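Local coordinates for sulfur oxidation protein SOXB (Thermus thermophilus, PDB 2WDD) that hydrolyses a sulfur-sulfur bond in the Sox pathway of sulfur oxidation, probably releasing sulfate from a cysteine S-thiosulfonate, at a site holding two manganese ions, at residues His359-Leu364 / Thr417-Tyr422; Gln383-Ala388 / Glu528-Tyr533; Trp406-Leu411 / Leu421-Gly426. All coordinates share one frame; numbering follows the deposited sequence.

Contact 1: residues His359-Leu364 / Thr417-Tyr422. With TBU (tertiary-butyl alcohol), chain D.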
loop_
_atom_site.group_PDB
_atom_site.type_symbol
_atom_site.label_atom_id
_atom_site.label_comp_id
_atom_site.label_asym_id
_atom_site.label_seq_id
_atom_site.Cartn_x
_atom_site.Cartn_y
_atom_site.Cartn_z
ATOM N N HIS A 359 -6.597 -16.094 -19.706
ATOM C CA HIS A 359 -7.423 -15.729 -18.567
ATOM C C HIS A 359 -7.052 -14.342 -18.063
ATOM O O HIS A 359 -7.908 -13.479 -17.898
ATOM C CB HIS A 359 -7.241 -16.740 -17.433
ATOM C CG HIS A 359 -7.864 -16.320 -16.140
ATOM N ND1 HIS A 359 -9.229 -16.219 -15.972
ATOM C CD2 HIS A 359 -7.312 -15.982 -14.950
ATOM C CE1 HIS A 359 -9.489 -15.832 -14.735
ATOM N NE2 HIS A 359 -8.344 -15.681 -14.095
ATOM N N LEU A 360 -5.765 -14.146 -17.811
ATOM C CA LEU A 360 -5.279 -12.890 -17.255
ATOM C C LEU A 360 -5.418 -11.634 -18.104
ATOM O O LEU A 360 -5.674 -10.559 -17.563
ATOM C CB LEU A 360 -3.818 -13.034 -16.826
ATOM C CG LEU A 360 -3.522 -13.897 -15.599
ATOM C CD1 LEU A 360 -2.025 -14.013 -15.386
ATOM C CD2 LEU A 360 -4.196 -13.330 -14.354
ATOM N N PHE A 361 -5.184 -11.748 -19.411
ATOM C CA PHE A 361 -5.124 -10.569 -20.272
ATOM C C PHE A 361 -6.183 -10.278 -21.330
ATOM O O PHE A 361 -6.152 -9.215 -21.952
ATOM C CB PHE A 361 -3.716 -10.410 -20.841
ATOM C CG PHE A 361 -2.635 -10.602 -19.813
ATOM C CD1 PHE A 361 -2.417 -9.643 -18.833
ATOM C CD2 PHE A 361 -1.898 -11.775 -19.774
ATOM C CE1 PHE A 361 -1.447 -9.832 -17.862
ATOM C CE2 PHE A 361 -0.930 -11.969 -18.803
ATOM C CZ PHE A 361 -0.708 -10.997 -17.846
ATOM N N THR A 362 -7.138 -11.177 -21.523
ATOM C CA THR A 362 -8.195 -10.897 -22.486
ATOM C C THR A 362 -9.068 -9.782 -21.919
ATOM O O THR A 362 -9.369 -9.763 -20.726
ATOM C CB THR A 362 -9.021 -12.150 -22.818
ATOM O OG1 THR A 362 -8.145 -13.194 -23.255
ATOM C CG2 THR A 362 -10.030 -11.842 -23.926
ATOM N N PRO A 363 -9.477 -8.832 -22.768
ATOM C CA PRO A 363 -10.309 -7.766 -22.199
ATOM C C PRO A 363 -11.660 -8.277 -21.720
ATOM O O PRO A 363 -12.308 -9.091 -22.392
ATOM C CB PRO A 363 -10.514 -6.805 -23.379
ATOM C CG PRO A 363 -9.408 -7.110 -24.326
ATOM C CD PRO A 363 -9.137 -8.576 -24.178
ATOM N N LEU A 364 -12.081 -7.793 -20.556
ATOM C CA LEU A 364 -13.386 -8.120 -20.015
ATOM C C LEU A 364 -14.343 -7.009 -20.434
ATOM O O LEU A 364 -15.492 -7.261 -20.792
ATOM C CB LEU A 364 -13.337 -8.219 -18.494
ATOM C CG LEU A 364 -12.603 -9.413 -17.890
ATOM C CD1 LEU A 364 -12.437 -9.186 -16.402
ATOM C CD2 LEU A 364 -13.393 -10.700 -18.153
ATOM N N THR A 417 -8.875 -6.130 -17.405
ATOM C CA THR A 417 -8.568 -7.553 -17.536
ATOM C C THR A 417 -8.668 -8.257 -16.195
ATOM O O THR A 417 -8.806 -7.615 -15.146
ATOM C CB THR A 417 -7.151 -7.744 -18.089
ATOM O OG1 THR A 417 -6.207 -7.334 -17.087
ATOM C CG2 THR A 417 -6.945 -6.914 -19.354
ATOM N N TRP A 418 -8.593 -9.584 -16.224
ATOM C CA TRP A 418 -8.619 -10.344 -14.985
ATOM C C TRP A 418 -7.430 -9.933 -14.119
ATOM O O TRP A 418 -7.546 -9.850 -12.897
ATOM C CB TRP A 418 -8.572 -11.846 -15.263
ATOM C CG TRP A 418 -9.920 -12.480 -15.261
ATOM C CD1 TRP A 418 -10.642 -12.886 -16.347
ATOM C CD2 TRP A 418 -10.706 -12.793 -14.111
ATOM N NE1 TRP A 418 -11.838 -13.424 -15.941
ATOM C CE2 TRP A 418 -11.901 -13.389 -14.571
ATOM C CE3 TRP A 418 -10.523 -12.618 -12.737
ATOM C CZ2 TRP A 418 -12.901 -13.819 -13.701
ATOM C CZ3 TRP A 418 -11.503 -13.062 -11.875
ATOM C CH2 TRP A 418 -12.682 -13.656 -12.360
ATOM N N ASP A 419 -6.290 -9.674 -14.748
ATOM C CA ASP A 419 -5.110 -9.265 -13.980
ATOM C C ASP A 419 -5.415 -7.995 -13.186
ATOM O O ASP A 419 -5.012 -7.877 -12.032
ATOM C CB ASP A 419 -3.867 -9.113 -14.860
ATOM C CG ASP A 419 -2.567 -9.265 -14.065
ATOM O OD1 ASP A 419 -2.460 -10.222 -13.271
ATOM O OD2 ASP A 419 -1.690 -8.379 -14.167
ATOM N N HIS A 420 -6.185 -7.081 -13.777
ATOM C CA HIS A 420 -6.590 -5.873 -13.058
ATOM C C HIS A 420 -7.539 -6.237 -11.919
ATOM O O HIS A 420 -7.443 -5.692 -10.821
ATOM C CB HIS A 420 -7.298 -4.874 -13.976
ATOM C CG HIS A 420 -6.432 -4.310 -15.061
ATOM N ND1 HIS A 420 -6.846 -4.263 -16.375
ATOM C CD2 HIS A 420 -5.222 -3.702 -15.024
ATOM C CE1 HIS A 420 -5.921 -3.668 -17.106
ATOM N NE2 HIS A 420 -4.918 -3.329 -16.314
ATOM N N LEU A 421 -8.500 -7.121 -12.186
ATOM C CA LEU A 421 -9.441 -7.489 -11.133
ATOM C C LEU A 421 -8.675 -8.043 -9.930
ATOM O O LEU A 421 -9.021 -7.752 -8.785
ATOM C CB LEU A 421 -10.459 -8.519 -11.626
ATOM C CG LEU A 421 -11.422 -8.079 -12.728
ATOM C CD1 LEU A 421 -12.506 -9.156 -12.921
ATOM C CD2 LEU A 421 -12.029 -6.727 -12.401
ATOM N N TYR A 422 -7.648 -8.851 -10.179
ATOM C CA TYR A 422 -6.852 -9.404 -9.084
ATOM C C TYR A 422 -6.009 -8.313 -8.414
ATOM O O TYR A 422 -5.823 -8.331 -7.199
ATOM C CB TYR A 422 -5.952 -10.537 -9.566
ATOM C CG TYR A 422 -6.685 -11.768 -10.076
ATOM C CD1 TYR A 422 -7.757 -12.309 -9.381
ATOM C CD2 TYR A 422 -6.275 -12.396 -11.251
ATOM C CE1 TYR A 422 -8.430 -13.431 -9.863
ATOM C CE2 TYR A 422 -6.934 -13.523 -11.734
ATOM C CZ TYR A 422 -8.002 -14.031 -11.032
ATOM O OH TYR A 422 -8.650 -15.148 -11.509
HETATM O O TBU D . -7.783 -16.963 -8.394
HETATM C C TBU D . -7.617 -18.371 -8.234
HETATM C C1 TBU D . -8.214 -19.112 -9.415
HETATM C C2 TBU D . -6.123 -18.680 -8.145
HETATM C C3 TBU D . -8.341 -18.828 -6.966
HETATM O O HOH W 1 -8.950 -11.041 -18.581
#

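Contact 2: residues Gln383-Ala388 / Glu528-Tyr533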
loop_
_atom_site.group_PDB
_atom_site.type_symbol
_atom_site.label_atom_id
_atom_site.label_comp_id
_atom_site.label_asym_id
_atom_site.label_seq_id
_atom_site.Cartn_x
_atom_site.Cartn_y
_atom_site.Cartn_z
ATOM N N GLN A 383 -16.658 2.945 -7.003
ATOM C CA GLN A 383 -18.015 3.182 -7.456
ATOM C C GLN A 383 -18.390 2.113 -8.482
ATOM O O GLN A 383 -19.506 1.588 -8.453
ATOM C CB GLN A 383 -18.226 4.591 -8.009
ATOM C CG GLN A 383 -19.629 4.722 -8.577
ATOM C CD GLN A 383 -20.020 6.122 -8.947
ATOM O OE1 GLN A 383 -19.549 7.087 -8.357
ATOM N NE2 GLN A 383 -20.945 6.242 -9.901
ATOM N N LEU A 384 -17.464 1.773 -9.374
ATOM C CA LEU A 384 -17.730 0.739 -10.369
ATOM C C LEU A 384 -18.111 -0.569 -9.672
ATOM O O LEU A 384 -19.077 -1.236 -10.059
ATOM C CB LEU A 384 -16.497 0.532 -11.254
ATOM C CG LEU A 384 -16.584 -0.528 -12.354
ATOM C CD1 LEU A 384 -15.491 -0.289 -13.389
ATOM C CD2 LEU A 384 -16.457 -1.920 -11.757
ATOM N N VAL A 385 -17.359 -0.938 -8.634
ATOM C CA VAL A 385 -17.663 -2.165 -7.905
ATOM C C VAL A 385 -19.072 -2.071 -7.303
ATOM O O VAL A 385 -19.854 -3.022 -7.369
ATOM C CB VAL A 385 -16.602 -2.456 -6.832
ATOM C CG1 VAL A 385 -17.039 -3.638 -5.943
ATOM C CG2 VAL A 385 -15.251 -2.733 -7.480
ATOM N N GLY A 386 -19.420 -0.910 -6.753
ATOM C CA GLY A 386 -20.736 -0.713 -6.184
ATOM C C GLY A 386 -21.817 -0.905 -7.229
ATOM O O GLY A 386 -22.830 -1.552 -6.958
ATOM N N GLU A 387 -21.595 -0.352 -8.423
ATOM C CA GLU A 387 -22.555 -0.500 -9.520
ATOM C C GLU A 387 -22.662 -1.953 -9.978
ATOM O O GLU A 387 -23.766 -2.432 -10.288
ATOM C CB GLU A 387 -22.165 0.393 -10.698
ATOM C CG GLU A 387 -22.257 1.883 -10.366
ATOM C CD GLU A 387 -21.960 2.768 -11.558
ATOM O OE1 GLU A 387 -21.856 2.240 -12.684
ATOM O OE2 GLU A 387 -21.849 3.993 -11.375
ATOM N N ALA A 388 -21.532 -2.652 -10.044
ATOM C CA ALA A 388 -21.547 -4.063 -10.453
ATOM C C ALA A 388 -22.361 -4.893 -9.456
ATOM O O ALA A 388 -23.207 -5.724 -9.834
ATOM C CB ALA A 388 -20.122 -4.608 -10.550
ATOM N N GLU A 528 -15.494 -12.609 -9.131
ATOM C CA GLU A 528 -16.393 -13.376 -9.992
ATOM C C GLU A 528 -17.592 -12.496 -10.328
ATOM O O GLU A 528 -18.083 -12.503 -11.465
ATOM C CB GLU A 528 -16.853 -14.667 -9.315
ATOM C CG GLU A 528 -15.747 -15.707 -9.209
ATOM C CD GLU A 528 -16.201 -17.015 -8.568
ATOM O OE1 GLU A 528 -17.409 -17.162 -8.270
ATOM O OE2 GLU A 528 -15.341 -17.900 -8.367
ATOM N N VAL A 529 -18.065 -11.730 -9.346
ATOM C CA VAL A 529 -19.200 -10.849 -9.564
ATOM C C VAL A 529 -18.797 -9.769 -10.563
ATOM O O VAL A 529 -19.533 -9.455 -11.500
ATOM C CB VAL A 529 -19.673 -10.235 -8.218
ATOM C CG1 VAL A 529 -20.795 -9.233 -8.432
ATOM C CG2 VAL A 529 -20.104 -11.332 -7.242
ATOM N N LEU A 530 -17.606 -9.207 -10.367
ATOM C CA LEU A 530 -17.128 -8.170 -11.264
ATOM C C LEU A 530 -16.980 -8.650 -12.693
ATOM O O LEU A 530 -17.386 -7.957 -13.624
ATOM C CB LEU A 530 -15.797 -7.613 -10.775
ATOM C CG LEU A 530 -15.930 -6.857 -9.455
ATOM C CD1 LEU A 530 -14.560 -6.476 -8.954
ATOM C CD2 LEU A 530 -16.811 -5.613 -9.636
ATOM N N ALA A 531 -16.394 -9.831 -12.869
ATOM C CA ALA A 531 -16.200 -10.372 -14.207
ATOM C C ALA A 531 -17.557 -10.617 -14.876
ATOM O O ALA A 531 -17.723 -10.308 -16.045
ATOM C CB ALA A 531 -15.355 -11.639 -14.183
ATOM N N GLU A 532 -18.527 -11.124 -14.118
ATOM C CA GLU A 532 -19.866 -11.364 -14.653
ATOM C C GLU A 532 -20.482 -10.069 -15.176
ATOM O O GLU A 532 -21.054 -10.025 -16.269
ATOM C CB GLU A 532 -20.767 -11.952 -13.564
ATOM C CG GLU A 532 -20.786 -13.462 -13.534
ATOM C CD GLU A 532 -21.676 -14.013 -12.439
ATOM O OE1 GLU A 532 -22.555 -13.277 -11.948
ATOM O OE2 GLU A 532 -21.486 -15.182 -12.064
ATOM N N TYR A 533 -20.374 -9.008 -14.384
ATOM C CA TYR A 533 -20.921 -7.716 -14.756
ATOM C C TYR A 533 -20.200 -7.149 -15.978
ATOM O O TYR A 533 -20.831 -6.756 -16.956
ATOM C CB TYR A 533 -20.770 -6.742 -13.590
ATOM C CG TYR A 533 -21.158 -5.318 -13.919
ATOM C CD1 TYR A 533 -22.478 -4.976 -14.167
ATOM C CD2 TYR A 533 -20.194 -4.320 -13.998
ATOM C CE1 TYR A 533 -22.840 -3.654 -14.437
ATOM C CE2 TYR A 533 -20.544 -3.007 -14.271
ATOM C CZ TYR A 533 -21.861 -2.682 -14.504
ATOM O OH TYR A 533 -22.198 -1.371 -14.774
HETATM O O HOH W 2 -20.592 0.796 -14.417
#

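Contact 3: residues Trp406-Leu411 / Leu421-Gly426. With TBU (tertiary-butyl alcohol), chain D.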
loop_
_atom_site.group_PDB
_atom_site.type_symbol
_atom_site.label_atom_id
_atom_site.label_comp_id
_atom_site.label_asym_id
_atom_site.label_seq_id
_atom_site.Cartn_x
_atom_site.Cartn_y
_atom_site.Cartn_z
ATOM N N TRP A 406 -3.775 -0.652 -1.888
ATOM C CA TRP A 406 -3.245 -1.349 -3.056
ATOM C C TRP A 406 -4.285 -1.365 -4.194
ATOM O O TRP A 406 -5.480 -1.156 -3.972
ATOM C CB TRP A 406 -2.800 -2.774 -2.730
ATOM C CG TRP A 406 -3.722 -3.583 -1.858
ATOM C CD1 TRP A 406 -3.663 -3.693 -0.491
ATOM C CD2 TRP A 406 -4.673 -4.571 -2.293
ATOM N NE1 TRP A 406 -4.555 -4.643 -0.050
ATOM C CE2 TRP A 406 -5.185 -5.202 -1.135
ATOM C CE3 TRP A 406 -5.145 -4.974 -3.546
ATOM C CZ2 TRP A 406 -6.162 -6.201 -1.198
ATOM C CZ3 TRP A 406 -6.118 -5.955 -3.608
ATOM C CH2 TRP A 406 -6.611 -6.564 -2.439
ATOM N N GLY A 407 -3.816 -1.568 -5.419
ATOM C CA GLY A 407 -4.701 -1.526 -6.566
ATOM C C GLY A 407 -3.933 -1.099 -7.806
ATOM O O GLY A 407 -2.717 -1.279 -7.901
ATOM N N THR A 408 -4.652 -0.534 -8.768
ATOM C CA THR A 408 -4.051 -0.127 -10.028
ATOM C C THR A 408 -4.938 0.971 -10.593
ATOM O O THR A 408 -5.967 1.305 -9.998
ATOM C CB THR A 408 -3.901 -1.359 -10.949
ATOM O OG1 THR A 408 -3.057 -1.056 -12.064
ATOM C CG2 THR A 408 -5.256 -1.822 -11.450
ATOM N N THR A 409 -4.544 1.545 -11.719
ATOM C CA THR A 409 -5.315 2.626 -12.314
ATOM C C THR A 409 -5.575 2.305 -13.785
ATOM O O THR A 409 -4.643 2.002 -14.515
ATOM C CB THR A 409 -4.548 3.968 -12.179
ATOM O OG1 THR A 409 -4.232 4.219 -10.800
ATOM C CG2 THR A 409 -5.374 5.116 -12.721
ATOM N N ILE A 410 -6.834 2.381 -14.209
ATOM C CA ILE A 410 -7.206 2.107 -15.607
ATOM C C ILE A 410 -7.392 3.426 -16.342
ATOM O O ILE A 410 -8.151 4.287 -15.909
ATOM C CB ILE A 410 -8.509 1.287 -15.673
ATOM C CG1 ILE A 410 -8.426 0.084 -14.739
ATOM C CG2 ILE A 410 -8.799 0.847 -17.108
ATOM C CD1 ILE A 410 -7.296 -0.822 -15.077
ATOM N N LEU A 411 -6.707 3.581 -17.468
ATOM C CA LEU A 411 -6.790 4.826 -18.227
ATOM C C LEU A 411 -8.026 4.848 -19.109
ATOM O O LEU A 411 -8.574 3.800 -19.460
ATOM C CB LEU A 411 -5.557 4.981 -19.116
ATOM C CG LEU A 411 -4.189 5.041 -18.430
ATOM C CD1 LEU A 411 -3.099 5.292 -19.497
ATOM C CD2 LEU A 411 -4.200 6.154 -17.391
ATOM N N LEU A 421 -8.500 -7.121 -12.186
ATOM C CA LEU A 421 -9.441 -7.489 -11.133
ATOM C C LEU A 421 -8.675 -8.043 -9.930
ATOM O O LEU A 421 -9.021 -7.752 -8.785
ATOM C CB LEU A 421 -10.459 -8.519 -11.626
ATOM C CG LEU A 421 -11.422 -8.079 -12.728
ATOM C CD1 LEU A 421 -12.506 -9.156 -12.921
ATOM C CD2 LEU A 421 -12.029 -6.727 -12.401
ATOM N N TYR A 422 -7.648 -8.851 -10.179
ATOM C CA TYR A 422 -6.852 -9.404 -9.084
ATOM C C TYR A 422 -6.009 -8.313 -8.414
ATOM O O TYR A 422 -5.823 -8.331 -7.199
ATOM C CB TYR A 422 -5.952 -10.537 -9.566
ATOM C CG TYR A 422 -6.685 -11.768 -10.076
ATOM C CD1 TYR A 422 -7.757 -12.309 -9.381
ATOM C CD2 TYR A 422 -6.275 -12.396 -11.251
ATOM C CE1 TYR A 422 -8.430 -13.431 -9.863
ATOM C CE2 TYR A 422 -6.934 -13.523 -11.734
ATOM C CZ TYR A 422 -8.002 -14.031 -11.032
ATOM O OH TYR A 422 -8.650 -15.148 -11.509
ATOM N N ALA A 423 -5.547 -7.336 -9.189
ATOM C CA ALA A 423 -4.805 -6.211 -8.602
ATOM C C ALA A 423 -5.692 -5.386 -7.658
ATOM O O ALA A 423 -5.212 -4.812 -6.685
ATOM C CB ALA A 423 -4.247 -5.309 -9.690
ATOM N N TYR A 424 -6.982 -5.303 -7.975
ATOM C CA TYR A 424 -7.918 -4.535 -7.171
ATOM C C TYR A 424 -8.580 -5.331 -6.055
ATOM O O TYR A 424 -8.988 -4.760 -5.037
ATOM C CB TYR A 424 -9.057 -4.040 -8.063
ATOM C CG TYR A 424 -8.759 -2.835 -8.922
ATOM C CD1 TYR A 424 -8.423 -1.608 -8.348
ATOM C CD2 TYR A 424 -9.010 -2.876 -10.297
ATOM C CE1 TYR A 424 -8.268 -0.463 -9.144
ATOM C CE2 TYR A 424 -8.866 -1.745 -11.102
ATOM C CZ TYR A 424 -8.480 -0.544 -10.525
ATOM O OH TYR A 424 -8.348 0.575 -11.327
ATOM N N THR A 425 -8.825 -6.621 -6.300
ATOM C CA THR A 425 -9.626 -7.412 -5.370
ATOM C C THR A 425 -9.036 -8.768 -5.018
ATOM O O THR A 425 -9.759 -9.654 -4.528
ATOM C CB THR A 425 -11.070 -7.613 -5.912
ATOM O OG1 THR A 425 -11.037 -8.424 -7.098
ATOM C CG2 THR A 425 -11.754 -6.280 -6.221
ATOM N N GLY A 426 -7.741 -8.929 -5.270
ATOM C CA GLY A 426 -7.039 -10.173 -5.020
ATOM C C GLY A 426 -6.745 -10.479 -3.565
ATOM O O GLY A 426 -5.583 -10.704 -3.196
HETATM O O TBU D . -7.783 -16.963 -8.394
HETATM C C TBU D . -7.617 -18.371 -8.234
HETATM C C1 TBU D . -8.214 -19.112 -9.415
HETATM C C2 TBU D . -6.123 -18.680 -8.145
HETATM C C3 TBU D . -8.341 -18.828 -6.966
HETATM O O HOH W 3 -8.063 -2.090 -4.586
#

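Contact 1: residues His359-Leu364 / Thr417-Tyr422
CG of His-359 lies anti to its backbone N (chi1 170°) and CG of Tyr-422 anti to its carbonyl carbon; from there the imidazole and the phenol reach each other rim to rim. NE2 of His-359 hydrogen-bonds OH of Tyr-422 at 2.7 Å, a fairly straight bond (159°) with the hydroxyl near the imidazole plane. The same imidazole also leans over the indole of Trp-418, the two planes 31° apart, and its CE1 comes within 3.3 Å of Trp-418 CD2. Leu-364 covers the opposite indole face, its CD1 lying 4.2 Å from the centroid of the five-membered ring in a CH-pi contact. That methyl also meets Leu-421 CD1 tip to tip at 3.5 Å, a tight fit.

Beside this aromatic cluster, one helix ends and another begins. Asp-419 N donates to Leu-360 O at 3.0 Å, and a water bridges His-359 O and Trp-418 N. Thr-417 and His-420 form a capping box: Thr-417 N donates to ND1 of His-420 at 2.9 Å, and His-420 N returns a weak bond to Thr-417 OG1.

Tyr-422 lines a pocket occupied by tertiary-butyl alcohol, together with Leu-141 and Tyr-527. Helix 526-537 packs on Trp-418 and Leu-421 through Ala-531, helix 138-143 touches Leu-360 and Tyr-422, and strand 415-416 pairs through Ile-416 with the backbone of Leu-364.

Contact 2: residues Gln383-Ala388 / Glu528-Tyr533
Glu-387 and Tyr-533 are joined through a water that donates to Glu-387 OE1 at 2.6 Å and lies 2.7 Å from Tyr-533 OH, at the edge of the phenol ring and in its plane. The other carboxylate oxygen, OE2, accepts an almost straight bond (173°) from Gln-383 NE2 at 2.8 Å, one helical turn earlier. Both oxygens are thus engaged, which should restrain the carboxylate's rotation, and its plane stands perpendicular to the tyrosine ring.

Inward from this polar rim the contact is apolar. CG of Tyr-533 lies anti to the backbone N (chi1 173°), and one ring face comes to rest over Ala-388, whose CA sits above the ring centre, 3.8 Å from the centroid. Ala-388 CB fills the angle between two side chains, at 3.5 Å from Tyr-533 CD2 and 3.6 Å from Leu-530 CD2. The latter methyl also reaches Val-385 CG2 at 3.9 Å.

The axes of segments 383-388 and 528-533 pass 9.7 Å apart at 79°, nearly perpendicular and at an ordinary spacing. Further along helix 380-392, Ile-392 and Ala-391 extend the interface to Val-529 and Tyr-533. Helix 526-537 also packs on helix 418-425, through Leu-530 on Thr-425 and Ala-531 on Trp-418 and Leu-421, and Phe-470 of strand 468-470 lies against Gln-383 and Glu-387.

Contact 3: residues Trp406-Leu411 / Leu421-Gly426
Thr-408 and Tyr-424 cross at about a right angle. CG2 of the threonine stands between its backbone N and carbonyl carbon, and from there lies over one face of the phenol ring, toward the rim and 3.8 Å from the centroid, while Thr-408 O receives a weak hydrogen bond from Tyr-424 OH at 2.8 Å. Ile-410 closes in at the ring edge, where its CG1 lies 3.4 Å from the same hydroxyl. At the other end of the contact, the indole of Trp-406 turns its edge to the helix terminus, with CE3 only 3.1 Å from Ala-423 O and in plane with it. That carbonyl is approached a second time by Gly-407, whose CA makes a C-H...O contact at 3.3 Å. A water donates to both Trp-406 O and Tyr-424 O, tying the loop to the last turn.

Both segments belong to the 5'-nucleotidase C-terminal domain, and the loop 406-411 carries an aromatic residue across to the metal centre, consistent with the family plan in which this domain helps line the pocket beside the metal-binding domain. Trp-406 stacks on His-38, a ligand of manganese, and its side chain comes within about 3 Å of a bound sulfate at the nearest atoms.

Behind this first shell, the final turn is held by Leu-421 O, which accepts from Thr-425 N and, from above the carbonyl plane, from Thr-425 OG1 at 2.7 Å. Thr-408 OG1 is bonded to His-44 ND1 and Tyr-45 O. Trp-381 stacks on the Tyr-424 ring, and Trp-164 meets the Trp-406 indole edge to face.

Helix 418-425 serves contacts 1 and 3 at its two ends: contact 1 covers its capped start, which is partly buried, and contact 3 its wholly buried last turn. Contact 2 is also buried but lies away from the annotated sites, joining helices 380-392 and 526-537. The three abut. Trp-418 CZ2 of contact 1 packs 3.3 Å from Ala-531 CB of contact 2, and Leu-530 CD1 of contact 2 reaches Thr-425 CG2 of contact 3 at 3.9 Å. Their chemistry follows position: contact 1 relies on an imidazole-phenol bond and aromatic clustering, contact 2 on methyl packing and a CH-pi contact with a water-bridged polar edge, and contact 3 on backbone carbonyls met by an indole edge, a phenol hydroxyl and a glycine CA.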